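Local coordinates for protein GlcNAc-alpha-1,4-Gal-releasing endo-beta-galactosidase (Clostridium perfringens, PDB 1UPS) that probably hydrolyses O-glycosyl bonds as a calcium-binding family 16 glycoside hydrolase, an endo-beta-galactosidase named for releasing GlcNAc-alpha-1,4-Gal, at residues G72-I78 against P266-D272; V93-M99 against I249-D255; L137-G143 against L172-S177. All coordinates share one frame; numbering follows the deposited sequence.

From the N terminus, 72-78 comes first and is paired much later by 266-272, closing contact 1, the widest of the three loops. Within that span, 93-99 meets 249-255 in contact 2, and within both, 137-143 meets 172-177 in contact 3, so the three closures are concentric and none crosses another. Contacts 1 and 2 are antiparallel strand pairs in the two stacked sheets of the sandwich, and they touch through Glu76 with Leu250 and Tyr77 with Ser96. Contact 3 joins two loops beside them: 137-143, which carries the chain from the sheet of contact 1 to that of contact 2, and 172-177, which follows strand 168-170.

Contact 1: residues G72-I78 against P266-D272. With CA (calcium ion), chain C.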
loop_
_atom_site.group_PDB
_atom_site.type_symbol
_atom_site.label_atom_id
_atom_site.label_comp_id
_atom_site.label_asym_id
_atom_site.label_seq_id
_atom_site.Cartn_x
_atom_site.Cartn_y
_atom_site.Cartn_z
ATOM N N GLY A 72 -16.254 -15.841 -14.590
ATOM C CA GLY A 72 -15.246 -16.191 -13.597
ATOM C C GLY A 72 -14.905 -15.124 -12.553
ATOM O O GLY A 72 -13.902 -15.275 -11.848
ATOM N N SER A 73 -15.731 -14.080 -12.430
ATOM C CA SER A 73 -15.458 -12.984 -11.482
ATOM C C SER A 73 -16.615 -12.746 -10.540
ATOM O O SER A 73 -17.783 -12.951 -10.905
ATOM C CB SER A 73 -15.183 -11.677 -12.244
ATOM O OG SER A 73 -13.940 -11.748 -12.929
ATOM N N LEU A 74 -16.304 -12.310 -9.324
ATOM C CA LEU A 74 -17.330 -11.685 -8.489
ATOM C C LEU A 74 -17.603 -10.276 -9.033
ATOM O O LEU A 74 -16.673 -9.458 -9.187
ATOM C CB LEU A 74 -16.850 -11.600 -7.032
ATOM C CG LEU A 74 -17.692 -10.744 -6.070
ATOM C CD1 LEU A 74 -19.022 -11.433 -5.790
ATOM C CD2 LEU A 74 -16.888 -10.515 -4.769
ATOM N N VAL A 75 -18.874 -10.000 -9.312
ATOM C CA VAL A 75 -19.318 -8.675 -9.738
ATOM C C VAL A 75 -20.242 -8.086 -8.658
ATOM O O VAL A 75 -21.453 -8.364 -8.623
ATOM C CB VAL A 75 -20.019 -8.712 -11.130
ATOM C CG1 VAL A 75 -20.539 -7.314 -11.550
ATOM C CG2 VAL A 75 -19.084 -9.295 -12.185
ATOM N N GLU A 76 -19.650 -7.288 -7.769
ATOM C CA GLU A 76 -20.431 -6.513 -6.793
ATOM C C GLU A 76 -21.052 -5.339 -7.519
ATOM O O GLU A 76 -20.380 -4.703 -8.315
ATOM C CB GLU A 76 -19.486 -5.970 -5.715
ATOM C CG GLU A 76 -18.859 -7.081 -4.893
ATOM C CD GLU A 76 -17.980 -6.540 -3.769
ATOM O OE1 GLU A 76 -17.973 -7.148 -2.669
ATOM O OE2 GLU A 76 -17.296 -5.520 -3.995
ATOM N N TYR A 77 -22.318 -5.034 -7.237
ATOM C CA TYR A 77 -22.977 -3.928 -7.912
ATOM C C TYR A 77 -23.954 -3.196 -7.009
ATOM O O TYR A 77 -24.476 -3.767 -6.038
ATOM C CB TYR A 77 -23.670 -4.389 -9.212
ATOM C CG TYR A 77 -24.800 -5.406 -9.081
ATOM C CD1 TYR A 77 -24.563 -6.781 -9.203
ATOM C CD2 TYR A 77 -26.121 -4.984 -8.878
ATOM C CE1 TYR A 77 -25.637 -7.721 -9.125
ATOM C CE2 TYR A 77 -27.180 -5.907 -8.789
ATOM C CZ TYR A 77 -26.935 -7.262 -8.918
ATOM O OH TYR A 77 -27.996 -8.150 -8.825
ATOM N N ILE A 78 -24.167 -1.930 -7.342
ATOM C CA ILE A 78 -25.184 -1.107 -6.699
ATOM C C ILE A 78 -26.220 -0.753 -7.761
ATOM O O ILE A 78 -25.871 -0.195 -8.805
ATOM C CB ILE A 78 -24.574 0.197 -6.169
ATOM C CG1 ILE A 78 -23.381 -0.103 -5.240
ATOM C CG2 ILE A 78 -25.672 1.042 -5.450
ATOM C CD1 ILE A 78 -22.555 1.177 -4.842
ATOM N N PRO A 266 -25.697 -0.364 -13.537
ATOM C CA PRO A 266 -25.333 -0.290 -12.108
ATOM C C PRO A 266 -23.904 0.192 -11.903
ATOM O O PRO A 266 -23.127 0.195 -12.878
ATOM C CB PRO A 266 -25.377 -1.762 -11.671
ATOM C CG PRO A 266 -26.187 -2.445 -12.725
ATOM C CD PRO A 266 -25.815 -1.753 -14.007
ATOM N N LYS A 267 -23.555 0.570 -10.673
ATOM C CA LYS A 267 -22.136 0.758 -10.339
ATOM C C LYS A 267 -21.597 -0.637 -10.059
ATOM O O LYS A 267 -22.084 -1.329 -9.151
ATOM C CB LYS A 267 -21.934 1.668 -9.117
ATOM C CG LYS A 267 -22.811 2.931 -9.062
ATOM C CD LYS A 267 -22.648 3.817 -10.313
ATOM C CE LYS A 267 -23.582 5.032 -10.179
ATOM N NZ LYS A 267 -23.591 5.913 -11.402
ATOM N N GLU A 268 -20.596 -1.064 -10.828
ATOM C CA GLU A 268 -20.106 -2.416 -10.661
ATOM C C GLU A 268 -18.643 -2.549 -11.019
ATOM O O GLU A 268 -18.135 -1.814 -11.872
ATOM C CB GLU A 268 -20.940 -3.406 -11.476
ATOM C CG GLU A 268 -21.072 -3.119 -12.962
ATOM C CD GLU A 268 -22.074 -4.072 -13.638
ATOM O OE1 GLU A 268 -21.855 -4.470 -14.792
ATOM O OE2 GLU A 268 -23.084 -4.448 -13.003
ATOM N N TRP A 269 -17.990 -3.496 -10.359
ATOM C CA TRP A 269 -16.640 -3.927 -10.733
ATOM C C TRP A 269 -16.516 -5.428 -10.663
ATOM O O TRP A 269 -17.439 -6.115 -10.201
ATOM C CB TRP A 269 -15.551 -3.255 -9.885
ATOM C CG TRP A 269 -15.465 -3.619 -8.393
ATOM C CD1 TRP A 269 -16.500 -3.816 -7.496
ATOM C CD2 TRP A 269 -14.264 -3.762 -7.642
ATOM N NE1 TRP A 269 -15.993 -4.087 -6.240
ATOM C CE2 TRP A 269 -14.624 -4.053 -6.303
ATOM C CE3 TRP A 269 -12.900 -3.674 -7.965
ATOM C CZ2 TRP A 269 -13.670 -4.243 -5.289
ATOM C CZ3 TRP A 269 -11.955 -3.872 -6.966
ATOM C CH2 TRP A 269 -12.344 -4.147 -5.641
ATOM N N ALA A 270 -15.380 -5.952 -11.129
ATOM C CA ALA A 270 -15.238 -7.394 -11.275
ATOM C C ALA A 270 -13.934 -7.861 -10.655
ATOM O O ALA A 270 -12.875 -7.307 -10.957
ATOM C CB ALA A 270 -15.293 -7.801 -12.768
ATOM N N ILE A 271 -14.019 -8.854 -9.772
ATOM C CA ILE A 271 -12.818 -9.420 -9.152
ATOM C C ILE A 271 -12.655 -10.883 -9.570
ATOM O O ILE A 271 -13.487 -11.719 -9.236
ATOM C CB ILE A 271 -12.887 -9.309 -7.615
ATOM C CG1 ILE A 271 -13.197 -7.861 -7.193
ATOM C CG2 ILE A 271 -11.567 -9.767 -6.971
ATOM C CD1 ILE A 271 -14.175 -7.781 -6.049
ATOM N N ASP A 272 -11.553 -11.183 -10.262
ATOM C CA ASP A 272 -11.302 -12.527 -10.795
ATOM C C ASP A 272 -10.924 -13.509 -9.688
ATOM O O ASP A 272 -11.397 -14.659 -9.666
ATOM C CB ASP A 272 -10.212 -12.447 -11.881
ATOM C CG ASP A 272 -9.864 -13.801 -12.483
ATOM O OD1 ASP A 272 -8.729 -13.908 -13.007
ATOM O OD2 ASP A 272 -10.650 -14.778 -12.484
HETATM CA CA CA C . -11.896 -16.373 -11.232
HETATM O O HOH W 1 -12.678 -13.505 -14.586
HETATM O O HOH W 2 -16.819 -7.082 -7.572
HETATM O O HOH W 3 -11.591 -17.150 -13.572
HETATM O O HOH W 4 -9.768 -17.416 -11.011
#
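Strands 73-78 and 267-272 pair antiparallel in the larger sheet, Leu74 matched with Ile271 and Ile78 with Lys267, and at one end the pair closes on a calcium ion. Leu74 N donates a hydrogen bond to Ile271 O (2.9 Å), and Ile271 N donates one to Leu74 O (2.8 Å). On the same face the side chains of these two residues run side by side, Leu74 CD2 lying 4.1 Å from Ile271 CD1. Further along, the strands part and Trp269 N holds Glu76 O only weakly; a water in the gap accepts from Glu76 N and donates to Leu74 O and Trp269 O.

Glu76 and Trp269 also point the same way, with carboxylate and indole planes 50° apart. Trp269 NE1 reaches the anti side of Glu76 OE2 at 3.0 Å, 17° out of the carboxylate plane, while Ile271 CD1 rests on a face of the indole near its rim. The sheet face bearing Leu74, Glu76, Trp269 and Ile271 looks inward in the beta-sandwich of family 16 glycoside hydrolases, packing on strands 94-99 and 246-254. There Glu76 OE1 and Leu250 O lie close enough for two oxygens that the carboxyl group may be protonated.

Tyr77 and Glu268 occupy the other face, their CB atoms 3.7 Å apart; Glu268 OE2 forms a salt bridge with Arg68. Calcium is held by Gly72 O at 2.4 Å, by both O and OD2 of Asp272, by two waters and by Glu37 O. Asp272 CG lies anti to the backbone N (chi1 179°) and hence beside the carbonyl carbon, which brings OD2 and O to the same ion; its OD1 pairs with Arg134. A further water connects Ser73 OG to Asp272 OD2, the latter bond weak; Ser73 OG also bonds Tyr214.

Contact 2: residues V93-M99 against I249-D255; sequences VRSSAIM and ILNIYTD
Ala97 and Asn251 face each other at the tight middle of an antiparallel strand pair, their CB atoms only 3.2 Å apart. Regular backbone bonds couple Arg94 with Thr254, Ser96 with Ile252 and Ile98 with Leu250. Around the close pair a polar network holds the side chains. Ser95 OG, turned to the side of its own carbonyl carbon (chi1 179°), donates to Ile252 O at 2.9 Å from 44° above the carbonyl plane, and the same oxygen accepts from Ser96 N. The Ser95 hydroxyl oxygen also lies over the centre of the Tyr253 ring. Asn251 ND2 bonds Tyr253 OH (3.0 Å) close to its amide plane and reaches Ser95 OG only weakly; Asn251 OD1 is taken by Trp149 NE1, and Tyr253 OH is also hydrogen-bonded to Tyr52 OH.

At the partly exposed end, where Val93 and Asp255 lie, close side-chain packing gives way to a salt bridge and to Val93 CG1 at the edge of the Tyr253 ring. Arg94, bent at chi3 (-85°), presents NE and NH1 side-on to one oxygen, Asp255 OD1, with NH1 at 2.8 Å and the two flat groups nearly coplanar. Asp255 OD2 turns to His261, while Arg94 NH2 is held by Glu80 O and Gln82 O.

Strand 94-99 is an edge strand of the smaller sheet, and 246-254 separates it from 145-152, where His145 stacks on Tyr253. The Ser95-Asn251-Tyr253 face is consistent with the cleft side of a family 16 sandwich; from the reverse face Ile98, Leu250 and Ile252 pack against strands 73-78 and 267-279.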
loop_
_atom_site.group_PDB
_atom_site.type_symbol
_atom_site.label_atom_id
_atom_site.label_comp_id
_atom_site.label_asym_id
_atom_site.label_seq_id
_atom_site.Cartn_x
_atom_site.Cartn_y
_atom_site.Cartn_z
ATOM N N VAL A 93 -25.150 7.081 2.043
ATOM C CA VAL A 93 -24.117 6.311 1.319
ATOM C C VAL A 93 -24.675 4.937 0.926
ATOM O O VAL A 93 -25.322 4.265 1.733
ATOM C CB VAL A 93 -22.870 6.080 2.206
ATOM C CG1 VAL A 93 -21.879 5.094 1.544
ATOM C CG2 VAL A 93 -22.154 7.418 2.539
ATOM N N ARG A 94 -24.419 4.518 -0.303
ATOM C CA ARG A 94 -24.800 3.180 -0.724
ATOM C C ARG A 94 -23.547 2.364 -0.929
ATOM O O ARG A 94 -22.544 2.898 -1.399
ATOM C CB ARG A 94 -25.632 3.268 -1.982
ATOM C CG ARG A 94 -26.962 4.006 -1.640
ATOM C CD ARG A 94 -27.904 4.070 -2.756
ATOM N NE ARG A 94 -27.660 5.188 -3.664
ATOM C CZ ARG A 94 -28.391 5.363 -4.751
ATOM N NH1 ARG A 94 -28.181 6.385 -5.563
ATOM N NH2 ARG A 94 -29.360 4.486 -5.023
ATOM N N SER A 95 -23.596 1.087 -0.568
ATOM C CA SER A 95 -22.430 0.213 -0.760
ATOM C C SER A 95 -22.884 -1.232 -0.857
ATOM O O SER A 95 -23.825 -1.626 -0.164
ATOM C CB SER A 95 -21.407 0.377 0.392
ATOM O OG SER A 95 -20.265 -0.494 0.232
ATOM N N SER A 96 -22.219 -2.004 -1.718
ATOM C CA SER A 96 -22.379 -3.451 -1.741
ATOM C C SER A 96 -21.048 -4.059 -1.316
ATOM O O SER A 96 -20.028 -3.903 -2.015
ATOM C CB SER A 96 -22.749 -3.947 -3.139
ATOM O OG SER A 96 -24.125 -3.714 -3.414
ATOM N N ALA A 97 -21.057 -4.790 -0.206
ATOM C CA ALA A 97 -19.799 -5.300 0.385
ATOM C C ALA A 97 -19.831 -6.791 0.737
ATOM O O ALA A 97 -20.884 -7.332 1.126
ATOM C CB ALA A 97 -19.461 -4.491 1.667
ATOM N N ILE A 98 -18.664 -7.438 0.638
ATOM C CA ILE A 98 -18.461 -8.707 1.332
ATOM C C ILE A 98 -17.323 -8.533 2.327
ATOM O O ILE A 98 -16.435 -7.681 2.124
ATOM C CB ILE A 98 -18.226 -9.900 0.357
ATOM C CG1 ILE A 98 -16.916 -9.741 -0.446
ATOM C CG2 ILE A 98 -19.438 -10.059 -0.572
ATOM C CD1 ILE A 98 -16.467 -11.020 -1.180
ATOM N N MET A 99 -17.351 -9.315 3.411
ATOM C CA MET A 99 -16.285 -9.227 4.410
ATOM C C MET A 99 -15.848 -10.614 4.816
ATOM O O MET A 99 -16.665 -11.517 4.824
ATOM C CB MET A 99 -16.760 -8.486 5.664
ATOM C CG MET A 99 -17.500 -7.167 5.410
ATOM S SD MET A 99 -17.562 -6.111 6.865
ATOM C CE MET A 99 -18.456 -7.229 8.049
ATOM N N ILE A 249 -12.218 -6.573 3.551
ATOM C CA ILE A 249 -13.487 -6.113 2.974
ATOM C C ILE A 249 -13.268 -5.839 1.494
ATOM O O ILE A 249 -12.260 -5.232 1.116
ATOM C CB ILE A 249 -13.969 -4.803 3.685
ATOM C CG1 ILE A 249 -14.074 -5.030 5.214
ATOM C CG2 ILE A 249 -15.282 -4.283 3.021
ATOM C CD1 ILE A 249 -14.479 -3.778 6.016
ATOM N N LEU A 250 -14.209 -6.290 0.660
ATOM C CA LEU A 250 -14.207 -5.954 -0.754
ATOM C C LEU A 250 -15.565 -5.322 -1.044
ATOM O O LEU A 250 -16.600 -5.949 -0.825
ATOM C CB LEU A 250 -14.021 -7.222 -1.618
ATOM C CG LEU A 250 -12.599 -7.759 -1.700
ATOM C CD1 LEU A 250 -12.611 -9.266 -2.148
ATOM C CD2 LEU A 250 -11.762 -6.913 -2.638
ATOM N N ASN A 251 -15.563 -4.081 -1.519
ATOM C CA ASN A 251 -16.825 -3.365 -1.687
ATOM C C ASN A 251 -16.784 -2.251 -2.726
ATOM O O ASN A 251 -15.728 -1.944 -3.306
ATOM C CB ASN A 251 -17.450 -2.950 -0.311
ATOM C CG ASN A 251 -16.678 -1.864 0.434
ATOM O OD1 ASN A 251 -15.495 -1.644 0.207
ATOM N ND2 ASN A 251 -17.375 -1.185 1.369
ATOM N N ILE A 252 -17.959 -1.694 -2.999
ATOM C CA ILE A 252 -18.101 -0.626 -3.968
ATOM C C ILE A 252 -19.098 0.376 -3.394
ATOM O O ILE A 252 -19.988 -0.009 -2.654
ATOM C CB ILE A 252 -18.540 -1.198 -5.340
ATOM C CG1 ILE A 252 -18.572 -0.086 -6.405
ATOM C CG2 ILE A 252 -19.874 -2.006 -5.229
ATOM C CD1 ILE A 252 -18.597 -0.624 -7.880
ATOM N N TYR A 253 -18.909 1.659 -3.707
ATOM C CA TYR A 253 -19.685 2.724 -3.090
ATOM C C TYR A 253 -20.174 3.705 -4.137
ATOM O O TYR A 253 -19.529 3.901 -5.189
ATOM C CB TYR A 253 -18.777 3.581 -2.228
ATOM C CG TYR A 253 -18.166 2.968 -1.020
ATOM C CD1 TYR A 253 -17.006 2.199 -1.121
ATOM C CD2 TYR A 253 -18.712 3.208 0.259
ATOM C CE1 TYR A 253 -16.394 1.671 0.042
ATOM C CE2 TYR A 253 -18.111 2.676 1.413
ATOM C CZ TYR A 253 -16.945 1.907 1.282
ATOM O OH TYR A 253 -16.329 1.374 2.403
ATOM N N THR A 254 -21.292 4.359 -3.831
ATOM C CA THR A 254 -21.575 5.659 -4.452
ATOM C C THR A 254 -22.321 6.559 -3.460
ATOM O O THR A 254 -22.757 6.076 -2.411
ATOM C CB THR A 254 -22.299 5.505 -5.817
ATOM O OG1 THR A 254 -22.291 6.777 -6.512
ATOM C CG2 THR A 254 -23.798 5.154 -5.618
ATOM N N ASP A 255 -22.418 7.854 -3.775
ATOM C CA ASP A 255 -23.050 8.843 -2.880
ATOM C C ASP A 255 -22.308 8.992 -1.546
ATOM O O ASP A 255 -22.903 9.344 -0.515
ATOM C CB ASP A 255 -24.506 8.466 -2.666
ATOM C CG ASP A 255 -25.276 8.467 -3.966
ATOM O OD1 ASP A 255 -26.219 7.655 -4.109
ATOM O OD2 ASP A 255 -24.976 9.245 -4.905
#

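Contact 3: residues L137-G143 against L172-S177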
loop_
_atom_site.group_PDB
_atom_site.type_symbol
_atom_site.label_atom_id
_atom_site.label_comp_id
_atom_site.label_asym_id
_atom_site.label_seq_id
_atom_site.Cartn_x
_atom_site.Cartn_y
_atom_site.Cartn_z
ATOM N N LEU A 137 -11.847 -2.517 -12.916
ATOM C CA LEU A 137 -12.551 -1.497 -12.127
ATOM C C LEU A 137 -13.779 -0.952 -12.855
ATOM O O LEU A 137 -13.949 -1.174 -14.064
ATOM C CB LEU A 137 -11.606 -0.347 -11.776
ATOM C CG LEU A 137 -10.270 -0.721 -11.102
ATOM C CD1 LEU A 137 -9.569 0.528 -10.599
ATOM C CD2 LEU A 137 -10.451 -1.691 -9.969
ATOM N N SER A 138 -14.648 -0.267 -12.106
ATOM C CA SER A 138 -15.855 0.298 -12.695
ATOM C C SER A 138 -15.560 1.195 -13.883
ATOM O O SER A 138 -14.646 2.006 -13.821
ATOM C CB SER A 138 -16.609 1.135 -11.653
ATOM O OG SER A 138 -17.789 1.691 -12.241
ATOM N N ASN A 139 -16.355 1.059 -14.953
ATOM C CA ASN A 139 -16.251 1.972 -16.101
ATOM C C ASN A 139 -17.384 3.013 -16.151
ATOM O O ASN A 139 -17.579 3.679 -17.174
ATOM C CB ASN A 139 -16.175 1.164 -17.431
ATOM C CG ASN A 139 -17.492 0.494 -17.804
ATOM O OD1 ASN A 139 -18.498 0.598 -17.100
ATOM N ND2 ASN A 139 -17.491 -0.211 -18.960
ATOM N N THR A 140 -18.133 3.162 -15.052
ATOM C CA THR A 140 -19.303 4.069 -15.057
ATOM C C THR A 140 -18.927 5.539 -15.099
ATOM O O THR A 140 -19.730 6.378 -15.547
ATOM C CB THR A 140 -20.196 3.870 -13.806
ATOM O OG1 THR A 140 -19.425 4.075 -12.605
ATOM C CG2 THR A 140 -20.728 2.442 -13.714
ATOM N N GLY A 141 -17.740 5.857 -14.581
ATOM C CA GLY A 141 -17.388 7.233 -14.265
ATOM C C GLY A 141 -18.280 7.833 -13.184
ATOM O O GLY A 141 -19.005 7.107 -12.501
ATOM N N GLY A 142 -18.220 9.163 -13.040
ATOM C CA GLY A 142 -19.024 9.883 -12.049
ATOM C C GLY A 142 -18.573 9.621 -10.612
ATOM O O GLY A 142 -17.497 9.079 -10.391
ATOM N N GLY A 143 -19.405 9.985 -9.637
ATOM C CA GLY A 143 -19.043 9.818 -8.226
ATOM C C GLY A 143 -19.126 8.376 -7.737
ATOM O O GLY A 143 -20.017 7.612 -8.140
ATOM N N LEU A 172 -6.694 -0.800 -2.171
ATOM C CA LEU A 172 -7.199 -0.136 -3.357
ATOM C C LEU A 172 -8.441 0.646 -2.949
ATOM O O LEU A 172 -9.303 0.127 -2.244
ATOM C CB LEU A 172 -7.545 -1.181 -4.438
ATOM C CG LEU A 172 -8.013 -0.607 -5.781
ATOM C CD1 LEU A 172 -7.521 -1.496 -6.946
ATOM C CD2 LEU A 172 -9.545 -0.545 -5.833
ATOM N N GLU A 173 -8.521 1.901 -3.382
ATOM C CA GLU A 173 -9.645 2.759 -3.055
ATOM C C GLU A 173 -9.991 3.644 -4.254
ATOM O O GLU A 173 -10.619 4.701 -4.107
ATOM C CB GLU A 173 -9.294 3.605 -1.797
ATOM C CG GLU A 173 -10.520 4.191 -1.134
ATOM C CD GLU A 173 -10.196 5.106 0.052
ATOM O OE1 GLU A 173 -10.938 5.012 1.039
ATOM O OE2 GLU A 173 -9.268 5.953 -0.025
ATOM N N THR A 174 -9.601 3.179 -5.445
ATOM C CA THR A 174 -9.644 3.976 -6.677
ATOM C C THR A 174 -11.030 4.550 -7.005
ATOM O O THR A 174 -12.028 3.824 -7.029
ATOM C CB THR A 174 -9.115 3.126 -7.828
ATOM O OG1 THR A 174 -7.786 2.666 -7.471
ATOM C CG2 THR A 174 -8.926 3.988 -9.095
ATOM N N PHE A 175 -11.079 5.850 -7.279
ATOM C CA PHE A 175 -12.344 6.540 -7.631
ATOM C C PHE A 175 -12.753 6.252 -9.058
ATOM O O PHE A 175 -11.892 6.212 -9.938
ATOM C CB PHE A 175 -12.184 8.052 -7.539
ATOM C CG PHE A 175 -12.116 8.598 -6.127
ATOM C CD1 PHE A 175 -12.397 9.939 -5.903
ATOM C CD2 PHE A 175 -11.762 7.782 -5.044
ATOM C CE1 PHE A 175 -12.345 10.470 -4.598
ATOM C CE2 PHE A 175 -11.697 8.300 -3.745
ATOM C CZ PHE A 175 -11.981 9.663 -3.537
ATOM N N PHE A 176 -14.060 6.128 -9.305
ATOM C CA PHE A 176 -14.587 5.953 -10.671
ATOM C C PHE A 176 -14.167 7.107 -11.604
ATOM O O PHE A 176 -13.999 6.899 -12.808
ATOM C CB PHE A 176 -16.127 5.948 -10.713
ATOM C CG PHE A 176 -16.803 4.880 -9.873
ATOM C CD1 PHE A 176 -16.118 3.773 -9.387
ATOM C CD2 PHE A 176 -18.170 5.014 -9.580
ATOM C CE1 PHE A 176 -16.778 2.807 -8.603
ATOM C CE2 PHE A 176 -18.838 4.058 -8.800
ATOM C CZ PHE A 176 -18.143 2.960 -8.306
ATOM N N SER A 177 -14.022 8.313 -11.044
ATOM C CA SER A 177 -13.746 9.518 -11.848
ATOM C C SER A 177 -12.258 9.740 -12.207
ATOM O O SER A 177 -11.912 10.688 -12.951
ATOM C CB SER A 177 -14.304 10.756 -11.134
ATOM O OG SER A 177 -13.531 11.095 -9.994
HETATM O O HOH W 5 -14.999 4.698 -14.157
HETATM O O HOH W 6 -15.467 8.901 -8.566
#
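Phe176 lays one face of its ring over the side chain of Ser138, whose CB comes within 3.5 Å of Phe176 CE1. A chi1 of 180° swings the Ser138 hydroxyl over the ring centre, where OG bonds Thr140 OG1 at 2.9 Å, with either hydroxyl able to donate. Thr140 OG1 in turn approaches Phe176 CD2 obliquely at 3.4 Å. The loop 137-143 then bends round the phenylalanine: Gly142 O lies 3.4 Å from Phe176 CB, and the carbonyl oxygens of Gly141 and Gly143 also meet this residue. Positive phi values at Gly141 and Gly142 (63° and 70°) allow that turn.

In the family 16 sandwich this loop crosses from strand 129-136 of one sheet to strand 145-152 of the other. Its partner follows strand 168-170, and Glu173 ends a Glu-Ile-Asp-Ile-Leu-Glu sequence that matches the family signature; Glu173 OE2 forms a salt bridge with Arg183.

Water supplies the polar links between the two loops. One molecule donates to Ser138 O and to Phe176 O (2.8 Å from the latter) and accepts from Gly141 N, bracing the turn against the backbone of Phe176. A second accepts from Ser177 N at 2.9 Å and lies beside Gly142 O. Away from the ring, the Leu137 side chain crosses that of Thr174 at about a right angle, with Leu137 CD1 3.8 Å from Thr174 CB, while Leu137 CD2 meets Leu172 CD1 more distantly. Gln146 ties both loops to strand 145-152, its OE1 accepting from Ser138 N and its NE2 donating to Thr174 O.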